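Long-range contact in beta-lactamase domain protein (PDB 5I0P), which binds two zinc ions in a metallo-beta-lactamase fold and is probably a metal-dependent hydrolase whose substrate is not established: residues A[79-90]-A[113-123]. Sequence-based numbering, arbitrary orientation.
Sequences RTHWEQIFDRHL and WLCEGGDQGRW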
ATOM      1  N   ARG A  79      -8.189 -15.420   8.904  1.00 40.00           N
ATOM      2  CA  ARG A  79      -8.255 -15.600  10.353  1.00 34.93           C
ATOM      3  C   ARG A  79      -7.770 -16.996  10.737  1.00 41.48           C
ATOM      4  O   ARG A  79      -6.964 -17.167  11.666  1.00 36.44           O
ATOM      5  CB  ARG A  79      -9.700 -15.372  10.802  1.00 36.72           C
ATOM      6  CG  ARG A  79      -9.914 -14.357  11.884  1.00 49.50           C
ATOM      7  CD  ARG A  79     -11.154 -13.482  11.660  1.00 53.10           C
ATOM      8  NE  ARG A  79     -12.391 -14.202  11.337  1.00 51.29           N
ATOM      9  CZ  ARG A  79     -13.297 -13.748  10.465  1.00 51.37           C
ATOM     10  NH1 ARG A  79     -13.076 -12.601   9.800  1.00 36.92           N
ATOM     11  NH2 ARG A  79     -14.411 -14.438  10.229  1.00 50.82           N
ATOM     12  N   THR A  80      -8.248 -18.009   9.994  1.00 45.38           N
ATOM     13  CA  THR A  80      -7.872 -19.393  10.226  1.00 41.64           C
ATOM     14  C   THR A  80      -6.368 -19.574  10.073  1.00 43.27           C
ATOM     15  O   THR A  80      -5.741 -20.304  10.858  1.00 44.87           O
ATOM     16  CB  THR A  80      -8.615 -20.311   9.236  1.00 45.06           C
ATOM     17  OG1 THR A  80     -10.035 -20.196   9.409  1.00 41.14           O
ATOM     18  CG2 THR A  80      -8.215 -21.798   9.457  1.00 38.10           C
ATOM     19  N   HIS A  81      -5.772 -18.930   9.053  1.00 36.80           N
ATOM     20  CA  HIS A  81      -4.334 -19.058   8.837  1.00 37.03           C
ATOM     21  C   HIS A  81      -3.531 -18.341   9.930  1.00 38.92           C
ATOM     22  O   HIS A  81      -2.475 -18.830  10.358  1.00 44.17           O
ATOM     23  CB  HIS A  81      -3.965 -18.538   7.446  1.00 30.94           C
ATOM     24  CG  HIS A  81      -4.529 -19.351   6.315  1.00 34.50           C
ATOM     25  ND1 HIS A  81      -4.828 -20.694   6.431  1.00 42.34           N
ATOM     26  CD2 HIS A  81      -4.832 -19.012   5.036  1.00 35.19           C
ATOM     27  CE1 HIS A  81      -5.297 -21.141   5.279  1.00 40.12           C
ATOM     28  NE2 HIS A  81      -5.301 -20.146   4.413  1.00 39.08           N
ATOM     29  N   TRP A  82      -4.014 -17.196  10.411  1.00 32.86           N
ATOM     30  CA  TRP A  82      -3.355 -16.552  11.543  1.00 30.83           C
ATOM     31  C   TRP A  82      -3.373 -17.464  12.763  1.00 38.11           C
ATOM     32  O   TRP A  82      -2.347 -17.639  13.439  1.00 38.22           O
ATOM     33  CB  TRP A  82      -4.035 -15.225  11.876  1.00 33.16           C
ATOM     34  CG  TRP A  82      -3.436 -14.016  11.251  1.00 30.61           C
ATOM     35  CD1 TRP A  82      -4.090 -13.081  10.503  1.00 26.71           C
ATOM     36  CD2 TRP A  82      -2.066 -13.589  11.327  1.00 29.33           C
ATOM     37  NE1 TRP A  82      -3.214 -12.098  10.106  1.00 29.41           N
ATOM     38  CE2 TRP A  82      -1.964 -12.386  10.589  1.00 28.02           C
ATOM     39  CE3 TRP A  82      -0.910 -14.117  11.927  1.00 32.49           C
ATOM     40  CZ2 TRP A  82      -0.760 -11.674  10.468  1.00 25.07           C
ATOM     41  CZ3 TRP A  82       0.291 -13.419  11.796  1.00 31.09           C
ATOM     42  CH2 TRP A  82       0.352 -12.209  11.066  1.00 27.80           C
ATOM     43  N   GLU A  83      -4.537 -18.069  13.053  1.00 35.73           N
ATOM     44  CA  GLU A  83      -4.616 -18.982  14.194  1.00 41.81           C
ATOM     45  C   GLU A  83      -3.633 -20.126  14.059  1.00 41.67           C
ATOM     46  O   GLU A  83      -3.029 -20.539  15.052  1.00 49.91           O
ATOM     47  CB  GLU A  83      -6.031 -19.520  14.376  1.00 37.63           C
ATOM     48  CG  GLU A  83      -6.955 -18.516  15.066  1.00 50.00           C
ATOM     49  CD  GLU A  83      -6.492 -18.173  16.473  1.00 47.75           C
ATOM     50  OE1 GLU A  83      -6.601 -17.009  16.854  1.00 48.39           O
ATOM     51  OE2 GLU A  83      -5.991 -19.064  17.190  1.00 53.81           O
ATOM     52  N   GLN A  84      -3.430 -20.619  12.838  1.00 39.57           N
ATOM     53  CA  GLN A  84      -2.441 -21.663  12.610  1.00 41.71           C
ATOM     54  C   GLN A  84      -1.025 -21.144  12.825  1.00 42.23           C
ATOM     55  O   GLN A  84      -0.172 -21.858  13.370  1.00 45.67           O
ATOM     56  CB  GLN A  84      -2.591 -22.230  11.202  1.00 51.50           C
ATOM     57  CG  GLN A  84      -3.731 -23.221  11.048  1.00 67.09           C
ATOM     58  CD  GLN A  84      -4.085 -23.499   9.590  1.00 77.71           C
ATOM     59  OE1 GLN A  84      -3.494 -22.933   8.653  1.00 84.23           O
ATOM     60  NE2 GLN A  84      -5.075 -24.370   9.393  1.00 73.05           N
ATOM     61  N   ILE A  85      -0.750 -19.905  12.415  1.00 40.44           N
ATOM     62  CA  ILE A  85       0.585 -19.359  12.644  1.00 40.33           C
ATOM     63  C   ILE A  85       0.820 -19.119  14.129  1.00 44.53           C
ATOM     64  O   ILE A  85       1.927 -19.343  14.638  1.00 39.80           O
ATOM     65  CB  ILE A  85       0.795 -18.083  11.818  1.00 36.01           C
ATOM     66  CG1 ILE A  85       1.203 -18.449  10.378  1.00 31.89           C
ATOM     67  CG2 ILE A  85       1.787 -17.126  12.534  1.00 32.17           C
ATOM     68  CD1 ILE A  85       0.433 -17.734   9.321  1.00 34.56           C
ATOM     69  N   PHE A  86      -0.214 -18.676  14.849  1.00 43.18           N
ATOM     70  CA  PHE A  86      -0.091 -18.547  16.292  1.00 41.05           C
ATOM     71  C   PHE A  86       0.244 -19.884  16.921  1.00 47.18           C
ATOM     72  O   PHE A  86       1.057 -19.961  17.852  1.00 48.69           O
ATOM     73  CB  PHE A  86      -1.395 -18.020  16.899  1.00 42.24           C
ATOM     74  CG  PHE A  86      -1.846 -16.680  16.372  1.00 35.21           C
ATOM     75  CD1 PHE A  86      -0.934 -15.767  15.846  1.00 33.61           C
ATOM     76  CD2 PHE A  86      -3.184 -16.324  16.452  1.00 34.99           C
ATOM     77  CE1 PHE A  86      -1.362 -14.502  15.391  1.00 31.81           C
ATOM     78  CE2 PHE A  86      -3.626 -15.067  16.021  1.00 34.83           C
ATOM     79  CZ  PHE A  86      -2.718 -14.154  15.481  1.00 33.25           C
ATOM     80  N   ASP A  87      -0.363 -20.960  16.415  1.00 46.47           N
ATOM     81  CA  ASP A  87      -0.208 -22.247  17.074  1.00 43.63           C
ATOM     82  C   ASP A  87       1.130 -22.897  16.762  1.00 46.09           C
ATOM     83  O   ASP A  87       1.714 -23.565  17.623  1.00 46.33           O
ATOM     84  CB  ASP A  87      -1.361 -23.183  16.704  1.00 44.44           C
ATOM     85  CG  ASP A  87      -2.661 -22.810  17.409  1.00 55.05           C
ATOM     86  OD1 ASP A  87      -3.752 -23.219  16.965  1.00 60.22           O
ATOM     87  OD2 ASP A  87      -2.590 -22.147  18.456  1.00 57.71           O
ATOM     88  N   ARG A  88       1.639 -22.718  15.551  1.00 50.26           N
ATOM     89  CA  ARG A  88       2.735 -23.553  15.094  1.00 43.55           C
ATOM     90  C   ARG A  88       4.009 -22.801  14.768  1.00 48.69           C
ATOM     91  O   ARG A  88       5.051 -23.450  14.665  1.00 43.57           O
ATOM     92  CB  ARG A  88       2.307 -24.349  13.859  1.00 43.42           C
ATOM     93  N   HIS A  89       3.975 -21.449  14.617  1.00 40.22           N
ATOM     94  CA  HIS A  89       5.140 -20.793  14.038  1.00 39.08           C
ATOM     95  C   HIS A  89       5.569 -19.520  14.755  1.00 44.69           C
ATOM     96  O   HIS A  89       6.260 -18.677  14.155  1.00 45.89           O
ATOM     97  CB  HIS A  89       4.882 -20.509  12.552  1.00 44.94           C
ATOM     98  CG  HIS A  89       4.632 -21.751  11.756  1.00 47.34           C
ATOM     99  ND1 HIS A  89       3.376 -22.119  11.319  1.00 45.35           N
ATOM    100  CD2 HIS A  89       5.465 -22.757  11.395  1.00 43.60           C
ATOM    101  CE1 HIS A  89       3.457 -23.274  10.680  1.00 42.83           C
ATOM    102  NE2 HIS A  89       4.712 -23.678  10.708  1.00 44.74           N
ATOM    103  N   LEU A  90       5.199 -19.366  16.014  1.00 41.16           N
ATOM    104  CA  LEU A  90       5.592 -18.228  16.829  1.00 43.89           C
ATOM    105  C   LEU A  90       6.584 -18.628  17.906  1.00 54.89           C
ATOM    106  O   LEU A  90       6.898 -17.812  18.776  1.00 59.70           O
ATOM    107  CB  LEU A  90       4.355 -17.577  17.459  1.00 38.55           C
ATOM    108  CG  LEU A  90       3.390 -16.784  16.571  1.00 42.89           C
ATOM    109  CD1 LEU A  90       2.372 -16.036  17.437  1.00 41.82           C
ATOM    110  CD2 LEU A  90       4.172 -15.777  15.711  1.00 34.44           C
ATOM    111  N   TRP A 113      -8.546  -7.275  15.543  1.00 39.71           N
ATOM    112  CA  TRP A 113      -8.539  -8.694  15.910  1.00 35.79           C
ATOM    113  C   TRP A 113      -7.159  -9.158  16.357  1.00 33.73           C
ATOM    114  O   TRP A 113      -7.024  -9.851  17.373  1.00 32.01           O
ATOM    115  CB  TRP A 113      -8.988  -9.516  14.710  1.00 34.52           C
ATOM    116  CG  TRP A 113      -9.139 -10.970  14.954  1.00 38.75           C
ATOM    117  CD1 TRP A 113     -10.184 -11.586  15.566  1.00 34.91           C
ATOM    118  CD2 TRP A 113      -8.250 -12.014  14.528  1.00 35.23           C
ATOM    119  NE1 TRP A 113      -9.996 -12.937  15.556  1.00 39.05           N
ATOM    120  CE2 TRP A 113      -8.821 -13.224  14.913  1.00 38.98           C
ATOM    121  CE3 TRP A 113      -7.031 -12.035  13.854  1.00 35.02           C
ATOM    122  CZ2 TRP A 113      -8.197 -14.452  14.681  1.00 43.66           C
ATOM    123  CZ3 TRP A 113      -6.419 -13.281  13.608  1.00 29.90           C
ATOM    124  CH2 TRP A 113      -7.006 -14.450  14.017  1.00 33.70           C
ATOM    125  N   LEU A 114      -6.118  -8.782  15.603  1.00 35.93           N
ATOM    126  CA  LEU A 114      -4.756  -9.125  15.993  1.00 31.66           C
ATOM    127  C   LEU A 114      -4.371  -8.469  17.303  1.00 34.13           C
ATOM    128  O   LEU A 114      -3.888  -9.136  18.223  1.00 40.64           O
ATOM    129  CB  LEU A 114      -3.765  -8.702  14.906  1.00 31.70           C
ATOM    130  CG  LEU A 114      -3.788  -9.587  13.663  1.00 33.84           C
ATOM    131  CD1 LEU A 114      -2.803  -9.067  12.645  1.00 37.96           C
ATOM    132  CD2 LEU A 114      -3.511 -11.018  13.996  1.00 27.51           C
ATOM    133  N   CYS A 115      -4.625  -7.161  17.419  1.00 40.57           N
ATOM    134  CA  CYS A 115      -4.235  -6.425  18.609  1.00 38.36           C
ATOM    135  C   CYS A 115      -4.809  -7.053  19.851  1.00 44.12           C
ATOM    136  O   CYS A 115      -4.164  -7.049  20.909  1.00 44.24           O
ATOM    137  CB  CYS A 115      -4.725  -4.990  18.519  1.00 36.59           C
ATOM    138  SG  CYS A 115      -3.686  -4.019  17.537  1.00 41.47           S
ATOM    139  N   GLU A 116      -6.010  -7.610  19.732  1.00 43.96           N
ATOM    140  CA  GLU A 116      -6.722  -8.130  20.876  1.00 45.75           C
ATOM    141  C   GLU A 116      -6.544  -9.622  21.061  1.00 43.09           C
ATOM    142  O   GLU A 116      -7.240 -10.228  21.897  1.00 36.77           O
ATOM    143  CB  GLU A 116      -8.173  -7.725  20.771  1.00 44.91           C
ATOM    144  CG  GLU A 116      -8.336  -6.389  21.462  1.00 51.99           C
ATOM    145  CD  GLU A 116      -9.626  -5.782  21.097  1.00 70.07           C
ATOM    146  OE1 GLU A 116     -10.484  -6.554  20.602  1.00 76.38           O
ATOM    147  OE2 GLU A 116      -9.773  -4.550  21.266  1.00 76.96           O
ATOM    148  N   GLY A 117      -5.614 -10.221  20.319  1.00 40.50           N
ATOM    149  CA  GLY A 117      -5.182 -11.574  20.586  1.00 46.23           C
ATOM    150  C   GLY A 117      -5.841 -12.651  19.759  1.00 45.90           C
ATOM    151  O   GLY A 117      -5.720 -13.826  20.112  1.00 52.14           O
ATOM    152  N   GLY A 118      -6.530 -12.293  18.676  1.00 39.15           N
ATOM    153  CA  GLY A 118      -7.121 -13.308  17.841  1.00 36.43           C
ATOM    154  C   GLY A 118      -8.272 -14.010  18.545  1.00 45.25           C
ATOM    155  O   GLY A 118      -8.781 -13.564  19.580  1.00 41.05           O
ATOM    156  N   ASP A 119      -8.633 -15.184  17.998  1.00 50.65           N
ATOM    157  CA  ASP A 119      -9.819 -15.896  18.469  1.00 43.10           C
ATOM    158  C   ASP A 119      -9.694 -16.309  19.926  1.00 48.67           C
ATOM    159  O   ASP A 119     -10.697 -16.357  20.650  1.00 49.42           O
ATOM    160  CB  ASP A 119     -10.089 -17.085  17.567  1.00 43.11           C
ATOM    161  CG  ASP A 119     -10.651 -16.646  16.219  1.00 52.27           C
ATOM    162  OD1 ASP A 119     -11.237 -15.525  16.175  1.00 46.84           O
ATOM    163  OD2 ASP A 119     -10.476 -17.388  15.210  1.00 53.31           O
ATOM    164  N   GLN A 120      -8.484 -16.554  20.404  1.00 49.60           N
ATOM    165  CA  GLN A 120      -8.346 -17.037  21.767  1.00 52.58           C
ATOM    166  C   GLN A 120      -7.830 -15.975  22.730  1.00 57.07           C
ATOM    167  O   GLN A 120      -7.478 -16.310  23.866  1.00 61.88           O
ATOM    168  CB  GLN A 120      -7.475 -18.291  21.767  1.00 61.47           C
ATOM    169  CG  GLN A 120      -8.156 -19.429  20.997  1.00 69.91           C
ATOM    170  CD  GLN A 120      -7.338 -20.702  20.982  1.00 88.43           C
ATOM    171  OE1 GLN A 120      -6.121 -20.666  21.179  1.00 94.75           O
ATOM    172  NE2 GLN A 120      -8.001 -21.844  20.758  1.00 93.12           N
ATOM    173  N   GLY A 121      -7.833 -14.697  22.331  1.00 58.04           N
ATOM    174  CA  GLY A 121      -7.422 -13.614  23.208  1.00 48.77           C
ATOM    175  C   GLY A 121      -6.066 -13.827  23.852  1.00 43.32           C
ATOM    176  O   GLY A 121      -5.954 -13.797  25.072  1.00 48.72           O
ATOM    177  N   ARG A 122      -5.041 -14.105  23.048  1.00 44.68           N
ATOM    178  CA  ARG A 122      -3.729 -14.482  23.570  1.00 49.14           C
ATOM    179  C   ARG A 122      -2.890 -13.303  24.055  1.00 46.97           C
ATOM    180  O   ARG A 122      -1.938 -13.516  24.810  1.00 51.62           O
ATOM    181  CB  ARG A 122      -2.931 -15.211  22.496  1.00 48.71           C
ATOM    182  CG  ARG A 122      -3.586 -16.424  21.905  1.00 49.79           C
ATOM    183  CD  ARG A 122      -2.846 -16.794  20.642  1.00 53.40           C
ATOM    184  NE  ARG A 122      -3.581 -17.809  19.918  1.00 58.71           N
ATOM    185  CZ  ARG A 122      -3.179 -19.066  19.782  1.00 52.25           C
ATOM    186  NH1 ARG A 122      -2.020 -19.459  20.302  1.00 50.35           N
ATOM    187  NH2 ARG A 122      -3.939 -19.920  19.117  1.00 43.22           N
ATOM    188  N   TRP A 123      -3.190 -12.085  23.626  1.00 39.55           N
ATOM    189  CA  TRP A 123      -2.425 -10.918  24.033  1.00 44.54           C
ATOM    190  C   TRP A 123      -3.311  -9.692  23.830  1.00 48.17           C
ATOM    191  O   TRP A 123      -4.445  -9.789  23.348  1.00 46.52           O
ATOM    192  CB  TRP A 123      -1.110 -10.811  23.260  1.00 46.10           C
ATOM    193  CG  TRP A 123      -1.329 -11.025  21.779  1.00 51.11           C
ATOM    194  CD1 TRP A 123      -1.946 -10.163  20.907  1.00 49.68           C
ATOM    195  CD2 TRP A 123      -0.937 -12.164  21.006  1.00 36.10           C
ATOM    196  NE1 TRP A 123      -1.975 -10.705  19.651  1.00 49.08           N
ATOM    197  CE2 TRP A 123      -1.363 -11.933  19.680  1.00 43.87           C
ATOM    198  CE3 TRP A 123      -0.282 -13.363  21.309  1.00 37.72           C
ATOM    199  CZ2 TRP A 123      -1.141 -12.857  18.646  1.00 33.76           C
ATOM    200  CZ3 TRP A 123      -0.078 -14.283  20.303  1.00 37.33           C
ATOM    201  CH2 TRP A 123      -0.505 -14.024  18.979  1.00 41.53           C
TER
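Arg79 lays its aliphatic stem over one face of the Trp113 indole, CG lying 3.5 Å from the centroid of the six-membered ring and 21° off its normal, a CH-pi contact. Gly118 CA covers the opposite face of that indole, which enters as a knob the hole formed by Arg79, Trp82, Glu83 and Phe86; with CG anti to the backbone N (chi1 -175°), Trp113 reaches across to helix 76-88. Trp82 meets the rim of this ring through CB, while Leu114 CD2 stands over the five-membered ring of Trp82, almost on the normal; Trp82 NE1 is bonded to Cys71 O. Bent at chi2, Glu83 divides its carboxylate between two donors: OE1 accepts a hydrogen bond from Asp119 N at 3.0 Å from above the carboxylate plane, and OE2 forms a salt bridge with Arg122 NH2 at 2.9 Å on its syn side. Phe86 takes the six-membered ring of Trp123 edge-on against its face (planes 84° apart), meets Leu114 CD2 at its own edge, and sets CB 3.5 Å from Arg122 CZ, over the guanidinium. Asp87 OD2 makes a second salt bridge to Arg122 NH2 at 2.7 Å, in the guanidinium plane. Leu90 CD1 closes the row, 3.8 Å from Trp123 CH2. The contact thus packs helix 76-88 against helix 111-115, which ends in a Schellman motif with Gly117, of positive phi, as the C-prime residue, and against the loop beyond; the Trp82 side chain is about 14 Å from a bound zinc ion. Chemically, two carboxylates share NH2 of one arginine, which probably offsets their mutual repulsion and favours their ionised forms.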